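Local atomic coordinates of D-glyceraldehyde dehydrogenase (NADP(+)) (Thermoplasma acidophilum, PDB entry 5IZD), a protein that catalyses the NADP-dependent oxidation of D-glyceraldehyde to glycerate in the non-phosphorylated Entner-Doudoroff pathway, working as a homotetramer. Residues V12-G17 with R39-R44; N84-M87 with G91-V94; L159-L164 with S465-L470. All coordinates share one frame; numbering follows the deposited sequence.

Interactions 1, 2 and 3 follow one another along the chain, each closing before the next opens, and their centres lie 27 to 30 Å apart. Nearest atoms of different contacts are about 14 to 17 Å apart, so the three are separate contacts. Interaction 1 ties the loop after strand 10-12, and with it the N-terminal sheet, to the start of the following helix 39-77. Interaction 2 joins two consecutive helices, 79-90 and 94-112, near Asn149. Interaction 3 joins helix 153-164 of the cofactor-binding domain to the entry of strand 468-476, which returns to it from the C-terminal part of the chain, 301 residues later.

Interaction 1: V12-G17 with R39-R44; sequences VNSSSG and RDDVDR
Asp41 receives the backbone N-H of Ser15 on its carboxylate, joining a type I beta turn, Ser14 to Gly17, to the first turns of helix 39-77 in the N-terminal region of this aldehyde dehydrogenase fold. The bond from Ser15 N to Asp41 OD2 is 2.9 Å and nearly straight at 164°, and it uses the syn lone pair of OD2. Ser15 OG lies 3.3 Å from Asp41 OD1, a weak contact whose proton has another acceptor in reach; its stronger partner is Thr38 OG1.

Asp41 OD1 is held from within the helix: Arg44 NH1 meets it at 2.9 Å in a salt bridge, nearly in line with the C-O bond, the oxygen lying 23° out of the guanidinium plane. Both oxygens are thus engaged, which fixes the rotation of the group and would favour its charged form. The bend of the Arg44 chain at chi3 (-39°) brings the guanidinium back toward the carboxylate, while Val12 CG2 sits at its edge, 4.0 Å from Arg44 NH2.

Further out, Thr38 OG1 bonds to the N-H of Asp41 at the helix start, and Ser14 OG bonds to the carbonyl of Ala36. The turn is closed by Gly17 N, 3.0 Å from Ser14 O.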
ATOM      1  N   VAL A  12       1.378  30.417  31.105  1.00 43.91           N
ATOM      2  CA  VAL A  12       2.393  31.078  31.950  1.00 44.83           C
ATOM      3  C   VAL A  12       3.068  32.226  31.181  1.00 44.76           C
ATOM      4  O   VAL A  12       2.966  32.325  29.927  1.00 43.26           O
ATOM      5  CB  VAL A  12       3.480  30.092  32.463  1.00 45.07           C
ATOM      6  CG1 VAL A  12       2.887  28.993  33.347  1.00 45.72           C
ATOM      7  CG2 VAL A  12       4.179  29.407  31.304  1.00 44.23           C
ATOM      8  N   ASN A  13       3.742  33.088  31.940  1.00 45.62           N
ATOM      9  CA  ASN A  13       4.592  34.151  31.413  1.00 46.17           C
ATOM     10  C   ASN A  13       5.969  33.559  31.163  1.00 46.10           C
ATOM     11  O   ASN A  13       6.287  32.499  31.678  1.00 45.85           O
ATOM     12  CB  ASN A  13       4.757  35.276  32.436  1.00 47.57           C
ATOM     13  CG  ASN A  13       3.458  35.955  32.767  1.00 48.90           C
ATOM     14  OD1 ASN A  13       2.635  36.201  31.873  1.00 49.31           O
ATOM     15  ND2 ASN A  13       3.258  36.303  34.069  1.00 50.24           N
ATOM     16  N   SER A  14       6.768  34.247  30.352  1.00 46.61           N
ATOM     17  CA  SER A  14       8.180  33.927  30.184  1.00 47.62           C
ATOM     18  C   SER A  14       8.837  33.951  31.546  1.00 48.30           C
ATOM     19  O   SER A  14       8.473  34.792  32.330  1.00 48.01           O
ATOM     20  CB  SER A  14       8.873  35.030  29.380  1.00 48.99           C
ATOM     21  OG  SER A  14      10.229  34.633  29.162  1.00 50.42           O
ATOM     22  N   SER A  15       9.849  33.112  31.796  1.00 48.27           N
ATOM     23  CA  SER A  15      10.506  33.128  33.138  1.00 49.17           C
ATOM     24  C   SER A  15      11.360  34.374  33.367  1.00 49.48           C
ATOM     25  O   SER A  15      11.635  34.713  34.505  1.00 50.65           O
ATOM     26  CB  SER A  15      11.314  31.841  33.409  1.00 49.09           C
ATOM     27  OG  SER A  15      12.257  31.550  32.397  1.00 48.71           O
ATOM     28  N   SER A  16      11.759  35.070  32.300  1.00 48.50           N
ATOM     29  CA  SER A  16      12.416  36.385  32.435  1.00 48.85           C
ATOM     30  C   SER A  16      11.441  37.547  32.534  1.00 48.53           C
ATOM     31  O   SER A  16      11.886  38.657  32.755  1.00 49.40           O
ATOM     32  CB  SER A  16      13.330  36.647  31.240  1.00 48.25           C
ATOM     33  OG  SER A  16      12.545  36.697  30.061  1.00 48.20           O
ATOM     34  N   GLY A  17      10.135  37.277  32.394  1.00 47.74           N
ATOM     35  CA  GLY A  17       9.084  38.255  32.134  1.00 47.70           C
ATOM     36  C   GLY A  17       9.137  39.131  30.887  1.00 47.32           C
ATOM     37  O   GLY A  17       8.283  39.985  30.725  1.00 47.48           O
ATOM     38  N   ARG A  39      15.535  29.789  27.376  1.00 42.43           N
ATOM     39  CA  ARG A  39      16.091  28.484  27.317  1.00 43.18           C
ATOM     40  C   ARG A  39      15.501  27.574  28.395  1.00 44.12           C
ATOM     41  O   ARG A  39      15.247  26.411  28.143  1.00 43.57           O
ATOM     42  CB  ARG A  39      17.641  28.546  27.364  1.00 43.94           C
ATOM     43  CG  ARG A  39      18.271  29.113  26.080  1.00 43.51           C
ATOM     44  N   ASP A  40      15.217  28.093  29.581  1.00 46.30           N
ATOM     45  CA  ASP A  40      14.620  27.245  30.640  1.00 46.95           C
ATOM     46  C   ASP A  40      13.099  26.952  30.395  1.00 45.37           C
ATOM     47  O   ASP A  40      12.605  25.865  30.744  1.00 44.70           O
ATOM     48  CB  ASP A  40      14.928  27.845  32.004  1.00 49.56           C
ATOM     49  CG  ASP A  40      16.380  28.337  32.092  1.00 51.40           C
ATOM     50  OD1 ASP A  40      17.316  27.556  32.332  1.00 51.73           O
ATOM     51  OD2 ASP A  40      16.585  29.543  31.835  1.00 55.43           O
ATOM     52  N   ASP A  41      12.388  27.880  29.748  1.00 44.12           N
ATOM     53  CA  ASP A  41      10.994  27.649  29.341  1.00 43.44           C
ATOM     54  C   ASP A  41      10.893  26.531  28.274  1.00 42.27           C
ATOM     55  O   ASP A  41      10.014  25.687  28.354  1.00 41.49           O
ATOM     56  CB  ASP A  41      10.313  28.940  28.881  1.00 43.19           C
ATOM     57  CG  ASP A  41      10.162  29.952  30.008  1.00 44.75           C
ATOM     58  OD1 ASP A  41      10.008  29.531  31.193  1.00 45.28           O
ATOM     59  OD2 ASP A  41      10.248  31.187  29.728  1.00 45.04           O
ATOM     60  N   VAL A  42      11.817  26.546  27.317  1.00 41.66           N
ATOM     61  CA  VAL A  42      11.952  25.509  26.311  1.00 41.23           C
ATOM     62  C   VAL A  42      12.215  24.135  26.929  1.00 41.20           C
ATOM     63  O   VAL A  42      11.518  23.185  26.615  1.00 40.37           O
ATOM     64  CB  VAL A  42      13.084  25.856  25.309  1.00 41.16           C
ATOM     65  CG1 VAL A  42      13.383  24.704  24.408  1.00 40.36           C
ATOM     66  CG2 VAL A  42      12.703  27.080  24.469  1.00 41.15           C
ATOM     67  N   ASP A  43      13.221  24.050  27.794  1.00 42.07           N
ATOM     68  CA  ASP A  43      13.469  22.832  28.578  1.00 42.90           C
ATOM     69  C   ASP A  43      12.225  22.294  29.301  1.00 42.69           C
ATOM     70  O   ASP A  43      11.923  21.114  29.129  1.00 42.06           O
ATOM     71  CB  ASP A  43      14.635  23.013  29.550  1.00 44.26           C
ATOM     72  CG  ASP A  43      15.982  23.042  28.843  1.00 44.47           C
ATOM     73  OD1 ASP A  43      16.082  22.721  27.662  1.00 44.54           O
ATOM     74  OD2 ASP A  43      16.983  23.415  29.466  1.00 46.03           O
ATOM     75  N   ARG A  44      11.501  23.113  30.066  1.00 43.23           N
ATOM     76  CA  ARG A  44      10.288  22.617  30.726  1.00 43.73           C
ATOM     77  C   ARG A  44       9.268  22.090  29.723  1.00 42.26           C
ATOM     78  O   ARG A  44       8.622  21.058  29.980  1.00 41.18           O
ATOM     79  CB  ARG A  44       9.581  23.654  31.600  1.00 45.86           C
ATOM     80  CG  ARG A  44      10.284  24.001  32.896  1.00 48.00           C
ATOM     81  CD  ARG A  44       9.353  24.590  33.973  1.00 49.58           C
ATOM     82  NE  ARG A  44       8.318  25.520  33.500  1.00 50.37           N
ATOM     83  CZ  ARG A  44       8.521  26.789  33.109  1.00 51.58           C
ATOM     84  NH1 ARG A  44       9.758  27.348  33.089  1.00 51.85           N
ATOM     85  NH2 ARG A  44       7.469  27.516  32.714  1.00 51.54           N
TER

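Interaction 2: N84-M87 with G91-V94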
ATOM      1  N   ASN A  84     -10.946  36.886  12.295  1.00 36.25           N
ATOM      2  CA  ASN A  84     -10.564  38.194  12.765  1.00 36.68           C
ATOM      3  C   ASN A  84      -9.094  38.341  13.149  1.00 35.72           C
ATOM      4  O   ASN A  84      -8.457  39.317  12.786  1.00 35.30           O
ATOM      5  CB  ASN A  84     -11.488  38.631  13.921  1.00 38.44           C
ATOM      6  CG  ASN A  84     -12.929  38.832  13.463  1.00 39.81           C
ATOM      7  OD1 ASN A  84     -13.197  39.077  12.273  1.00 40.77           O
ATOM      8  ND2 ASN A  84     -13.864  38.724  14.389  1.00 40.96           N
ATOM      9  N   ILE A  85      -8.561  37.380  13.872  1.00 35.05           N
ATOM     10  CA  ILE A  85      -7.146  37.423  14.262  1.00 34.61           C
ATOM     11  C   ILE A  85      -6.228  37.435  13.025  1.00 33.82           C
ATOM     12  O   ILE A  85      -5.289  38.234  12.947  1.00 33.61           O
ATOM     13  CB  ILE A  85      -6.796  36.216  15.136  1.00 34.46           C
ATOM     14  CG1 ILE A  85      -7.467  36.422  16.505  1.00 35.35           C
ATOM     15  CG2 ILE A  85      -5.294  36.047  15.257  1.00 33.99           C
ATOM     16  CD1 ILE A  85      -7.567  35.166  17.328  1.00 35.33           C
ATOM     17  N   ILE A  86      -6.535  36.579  12.052  1.00 33.07           N
ATOM     18  CA  ILE A  86      -5.783  36.576  10.822  1.00 32.50           C
ATOM     19  C   ILE A  86      -5.881  37.906  10.085  1.00 32.91           C
ATOM     20  O   ILE A  86      -4.867  38.381   9.592  1.00 32.57           O
ATOM     21  CB  ILE A  86      -6.225  35.411   9.913  1.00 31.98           C
ATOM     22  CG1 ILE A  86      -5.862  34.071  10.573  1.00 31.51           C
ATOM     23  CG2 ILE A  86      -5.609  35.547   8.531  1.00 31.57           C
ATOM     24  CD1 ILE A  86      -6.648  32.933  10.009  1.00 31.48           C
ATOM     25  N   MET A  87      -7.077  38.511  10.010  1.00 33.77           N
ATOM     26  CA  MET A  87      -7.210  39.808   9.343  1.00 34.46           C
ATOM     27  C   MET A  87      -6.426  40.848  10.088  1.00 34.33           C
ATOM     28  O   MET A  87      -5.768  41.660   9.456  1.00 33.94           O
ATOM     29  CB  MET A  87      -8.665  40.250   9.129  1.00 35.81           C
ATOM     30  CG  MET A  87      -9.417  39.316   8.151  1.00 36.21           C
ATOM     31  SD  MET A  87     -11.060  40.011   7.808  1.00 38.71           S
ATOM     32  CE  MET A  87     -11.910  39.490   9.301  1.00 38.85           C
ATOM     33  N   GLY A  91      -3.413  41.192   7.888  1.00 32.50           N
ATOM     34  CA  GLY A  91      -4.042  42.155   6.963  1.00 32.86           C
ATOM     35  C   GLY A  91      -4.636  41.442   5.760  1.00 32.64           C
ATOM     36  O   GLY A  91      -4.916  42.087   4.754  1.00 32.81           O
ATOM     37  N   LYS A  92      -4.853  40.122   5.848  1.00 32.31           N
ATOM     38  CA  LYS A  92      -5.440  39.359   4.721  1.00 32.03           C
ATOM     39  C   LYS A  92      -6.838  39.834   4.342  1.00 32.21           C
ATOM     40  O   LYS A  92      -7.668  40.118   5.232  1.00 32.41           O
ATOM     41  CB  LYS A  92      -5.587  37.873   5.045  1.00 31.89           C
ATOM     42  CG  LYS A  92      -4.288  37.158   5.322  1.00 31.75           C
ATOM     43  CD  LYS A  92      -4.302  35.690   4.904  1.00 31.60           C
ATOM     44  CE  LYS A  92      -3.013  35.058   5.388  1.00 31.47           C
ATOM     45  NZ  LYS A  92      -2.878  33.701   4.875  1.00 31.49           N
ATOM     46  N   PRO A  93      -7.120  39.915   3.030  1.00 32.12           N
ATOM     47  CA  PRO A  93      -8.525  40.144   2.677  1.00 32.61           C
ATOM     48  C   PRO A  93      -9.486  39.116   3.304  1.00 32.63           C
ATOM     49  O   PRO A  93      -9.115  37.927   3.464  1.00 31.88           O
ATOM     50  CB  PRO A  93      -8.503  40.018   1.164  1.00 32.43           C
ATOM     51  CG  PRO A  93      -7.156  40.537   0.776  1.00 32.14           C
ATOM     52  CD  PRO A  93      -6.276  39.926   1.822  1.00 31.79           C
ATOM     53  N   VAL A  94     -10.673  39.596   3.701  1.00 33.22           N
ATOM     54  CA  VAL A  94     -11.684  38.756   4.397  1.00 33.71           C
ATOM     55  C   VAL A  94     -11.890  37.351   3.742  1.00 33.57           C
ATOM     56  O   VAL A  94     -11.887  36.329   4.447  1.00 33.38           O
ATOM     57  CB  VAL A  94     -13.036  39.520   4.639  1.00 34.67           C
ATOM     58  CG1 VAL A  94     -13.737  39.913   3.335  1.00 34.90           C
ATOM     59  CG2 VAL A  94     -13.966  38.747   5.592  1.00 35.09           C
TER
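Met87 meets Gly91 and Lys92 through planar peptide groups, no aromatic ring or flat side chain taking part: Met87 O accepts the N-H of Gly91, and Met87 CG packs at Lys92 O, 3.5 Å away. The setting is a tight helix-to-helix connection, in which Gly91 ends helix 79-90 with a positive phi (73°), a backbone shape that favours glycine, and Pro93 stands at the N-cap position of helix 94-112. The bond from Gly91 N to Met87 O is short at 2.9 Å but weak, because its N-H...O angle is only 129°.

Carbon-rich contacts lie on two flanks. Ile86 CG2 is placed anti to its backbone N, and the aliphatic part of Lys92 passes across it, with CG 3.8 Å and CD 3.9 Å from that methyl. The amine at the end of Lys92 forms a salt bridge with Glu100 and a hydrogen bond with the carbonyl O of Asn149, a residue that by similarity stabilises the transition state, so the turn reaches the active-site neighbourhood. On the other flank Met87 and Val94 run side by side, pointing the same way, and Met87 SD rests 3.7 Å from Val94 CA.

Interaction 3: L159-L164 with S465-L470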
ATOM      1  N   LEU A 159       0.158  20.132  13.588  1.00 31.12           N
ATOM      2  CA  LEU A 159      -0.370  19.560  14.844  1.00 31.17           C
ATOM      3  C   LEU A 159      -1.288  18.367  14.598  1.00 30.23           C
ATOM      4  O   LEU A 159      -1.172  17.376  15.283  1.00 30.19           O
ATOM      5  CB  LEU A 159      -1.146  20.570  15.721  1.00 32.04           C
ATOM      6  CG  LEU A 159      -0.468  21.801  16.304  1.00 32.65           C
ATOM      7  CD1 LEU A 159      -1.488  22.574  17.085  1.00 33.39           C
ATOM      8  CD2 LEU A 159       0.682  21.489  17.207  1.00 33.03           C
ATOM      9  N   ALA A 160      -2.202  18.452  13.645  1.00 29.55           N
ATOM     10  CA  ALA A 160      -3.145  17.318  13.459  1.00 29.27           C
ATOM     11  C   ALA A 160      -2.464  15.981  13.194  1.00 28.51           C
ATOM     12  O   ALA A 160      -2.728  15.025  13.938  1.00 28.26           O
ATOM     13  CB  ALA A 160      -4.223  17.607  12.437  1.00 29.34           C
ATOM     14  N   PRO A 161      -1.536  15.922  12.206  1.00 27.86           N
ATOM     15  CA  PRO A 161      -0.960  14.592  11.955  1.00 27.55           C
ATOM     16  C   PRO A 161       0.013  14.166  13.045  1.00 27.52           C
ATOM     17  O   PRO A 161       0.144  12.965  13.314  1.00 27.60           O
ATOM     18  CB  PRO A 161      -0.196  14.759  10.633  1.00 27.13           C
ATOM     19  CG  PRO A 161       0.023  16.240  10.482  1.00 27.08           C
ATOM     20  CD  PRO A 161      -1.147  16.879  11.153  1.00 27.61           C
ATOM     21  N   ALA A 162       0.751  15.108  13.601  1.00 27.41           N
ATOM     22  CA  ALA A 162       1.683  14.782  14.685  1.00 27.60           C
ATOM     23  C   ALA A 162       0.966  14.157  15.873  1.00 28.03           C
ATOM     24  O   ALA A 162       1.351  13.057  16.368  1.00 27.88           O
ATOM     25  CB  ALA A 162       2.511  16.002  15.108  1.00 27.68           C
ATOM     26  N   LEU A 163      -0.123  14.808  16.272  1.00 28.47           N
ATOM     27  CA  LEU A 163      -0.938  14.313  17.370  1.00 29.05           C
ATOM     28  C   LEU A 163      -1.694  13.020  17.050  1.00 28.97           C
ATOM     29  O   LEU A 163      -1.768  12.141  17.883  1.00 29.42           O
ATOM     30  CB  LEU A 163      -1.910  15.409  17.842  1.00 29.55           C
ATOM     31  CG  LEU A 163      -1.212  16.620  18.485  1.00 29.95           C
ATOM     32  CD1 LEU A 163      -2.213  17.770  18.695  1.00 30.37           C
ATOM     33  CD2 LEU A 163      -0.533  16.345  19.820  1.00 30.30           C
ATOM     34  N   LEU A 164      -2.260  12.889  15.854  1.00 28.58           N
ATOM     35  CA  LEU A 164      -3.041  11.718  15.525  1.00 28.69           C
ATOM     36  C   LEU A 164      -2.156  10.487  15.641  1.00 28.66           C
ATOM     37  O   LEU A 164      -2.576   9.481  16.232  1.00 28.91           O
ATOM     38  CB  LEU A 164      -3.674  11.863  14.136  1.00 28.37           C
ATOM     39  CG  LEU A 164      -4.549  10.729  13.605  1.00 28.56           C
ATOM     40  CD1 LEU A 164      -3.802   9.467  13.109  1.00 28.17           C
ATOM     41  CD2 LEU A 164      -5.578  10.379  14.634  1.00 29.17           C
ATOM     42  N   SER A 465       2.361   9.686   7.259  1.00 26.70           N
ATOM     43  CA  SER A 465       3.337   8.601   7.544  1.00 26.50           C
ATOM     44  C   SER A 465       4.756   9.125   7.883  1.00 26.39           C
ATOM     45  O   SER A 465       5.497   8.445   8.550  1.00 26.00           O
ATOM     46  CB  SER A 465       3.340   7.534   6.419  1.00 26.70           C
ATOM     47  OG  SER A 465       2.047   6.977   6.382  1.00 26.99           O
ATOM     48  N   GLU A 466       5.056  10.408   7.570  1.00 26.50           N
ATOM     49  CA  GLU A 466       6.335  11.004   7.946  1.00 26.63           C
ATOM     50  C   GLU A 466       6.462  11.142   9.447  1.00 26.65           C
ATOM     51  O   GLU A 466       7.586  11.264   9.951  1.00 26.62           O
ATOM     52  CB  GLU A 466       6.586  12.389   7.296  1.00 26.90           C
ATOM     53  CG  GLU A 466       6.652  12.397   5.760  1.00 27.11           C
ATOM     54  CD  GLU A 466       7.863  11.687   5.111  1.00 27.23           C
ATOM     55  OE1 GLU A 466       8.699  11.030   5.795  1.00 27.58           O
ATOM     56  OE2 GLU A 466       7.971  11.797   3.859  1.00 27.65           O
ATOM     57  N   TYR A 467       5.343  11.122  10.159  1.00 26.74           N
ATOM     58  CA  TYR A 467       5.365  11.233  11.629  1.00 27.13           C
ATOM     59  C   TYR A 467       5.381   9.888  12.390  1.00 27.49           C
ATOM     60  O   TYR A 467       5.332   9.841  13.638  1.00 27.50           O
ATOM     61  CB  TYR A 467       4.159  12.057  12.073  1.00 27.26           C
ATOM     62  CG  TYR A 467       4.207  13.502  11.604  1.00 27.25           C
ATOM     63  CD1 TYR A 467       4.848  14.474  12.367  1.00 27.54           C
ATOM     64  CD2 TYR A 467       3.608  13.911  10.390  1.00 27.17           C
ATOM     65  CE1 TYR A 467       4.864  15.822  11.970  1.00 27.67           C
ATOM     66  CE2 TYR A 467       3.644  15.252   9.978  1.00 27.26           C
ATOM     67  CZ  TYR A 467       4.253  16.202  10.777  1.00 27.45           C
ATOM     68  OH  TYR A 467       4.320  17.516  10.365  1.00 27.63           O
ATOM     69  N   LEU A 468       5.435   8.801  11.627  1.00 27.78           N
ATOM     70  CA  LEU A 468       5.556   7.448  12.173  1.00 28.37           C
ATOM     71  C   LEU A 468       6.906   6.860  11.778  1.00 29.31           C
ATOM     72  O   LEU A 468       7.377   7.007  10.639  1.00 28.59           O
ATOM     73  CB  LEU A 468       4.422   6.585  11.632  1.00 28.20           C
ATOM     74  CG  LEU A 468       3.032   6.970  12.100  1.00 28.40           C
ATOM     75  CD1 LEU A 468       1.972   6.316  11.211  1.00 28.74           C
ATOM     76  CD2 LEU A 468       2.833   6.508  13.526  1.00 28.73           C
ATOM     77  N   LYS A 469       7.518   6.171  12.744  1.00 30.93           N
ATOM     78  CA  LYS A 469       8.718   5.386  12.515  1.00 31.81           C
ATOM     79  C   LYS A 469       8.405   3.899  12.386  1.00 32.02           C
ATOM     80  O   LYS A 469       7.722   3.352  13.246  1.00 31.45           O
ATOM     81  CB  LYS A 469       9.673   5.582  13.682  1.00 32.92           C
ATOM     82  CG  LYS A 469      11.016   4.910  13.476  1.00 34.70           C
ATOM     83  CD  LYS A 469      11.856   5.748  12.529  1.00 35.92           C
ATOM     84  CE  LYS A 469      13.146   5.042  12.189  1.00 37.00           C
ATOM     85  NZ  LYS A 469      13.886   6.009  11.334  1.00 37.47           N
ATOM     86  N   LEU A 470       8.957   3.266  11.370  1.00 32.48           N
ATOM     87  CA  LEU A 470       8.809   1.847  11.137  1.00 33.54           C
ATOM     88  C   LEU A 470       9.895   1.157  11.950  1.00 33.29           C
ATOM     89  O   LEU A 470      10.996   1.585  11.936  1.00 35.13           O
ATOM     90  CB  LEU A 470       8.981   1.554   9.660  1.00 34.74           C
ATOM     91  CG  LEU A 470       8.418   0.283   9.022  1.00 36.82           C
ATOM     92  CD1 LEU A 470       6.983  -0.018   9.312  1.00 37.21           C
ATOM     93  CD2 LEU A 470       8.640   0.230   7.527  1.00 37.37           C
TER
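Apolar contact comes first, because Tyr467 meets Pro161 and Ala162 without a polar bond between the two segments. The phenol ring leans on helix 153-164, and both residues lie on one side of its plane. Ala162 CB is 3.9 Å from CD1 and CE1 of Tyr467, along one half of the ring, and Pro161 meets the CD2/CE2 half, its CG 3.8 Å from Tyr467 CE2 and its CB 3.9 Å from Tyr467 CD2. The proline ring approaches obliquely, whereas the backbone of Ala162 covers a face: Ala162 N sits 4.2 Å above the ring plane over its centre, and Ala162 CA is over the same face. The ring therefore straddles the Pro161-Ala162 linkage. Its torsions account for this, since chi1 of -65° sets CG anti to the carbonyl carbon and chi2 of -88° stands the ring upright to the plane through CA, CB and CG, which turns a flat face to the helix.

The helix geometry belongs to the same contact. Pro161 N has no hydrogen to give to the preceding turn, and the helix is kinked there; Leu163 N still bonds to Leu159 O at 2.9 Å.

Polar bonds then fix the surroundings. Tyr467 OH bonds to Thr222 OG1 on strand 220-224, which holds the far end of the ring. The amide of Asn167 bonds to both the carbonyl of Ala162 and that of Tyr467, so one side chain bridges the two segments. Tyr467 itself occupies a type I turn, Ser465 to Leu468, closed by Leu468 N to Ser465 O.

Beyond the turn, Lys469 reaches Thr448 of a neighbouring subunit. The turn thus leads into strand 468-476, which pairs antiparallel with strand 130-145, and packs on helix 153-164 of the Rossmann-type cofactor-binding domain of the aldehyde dehydrogenase fold.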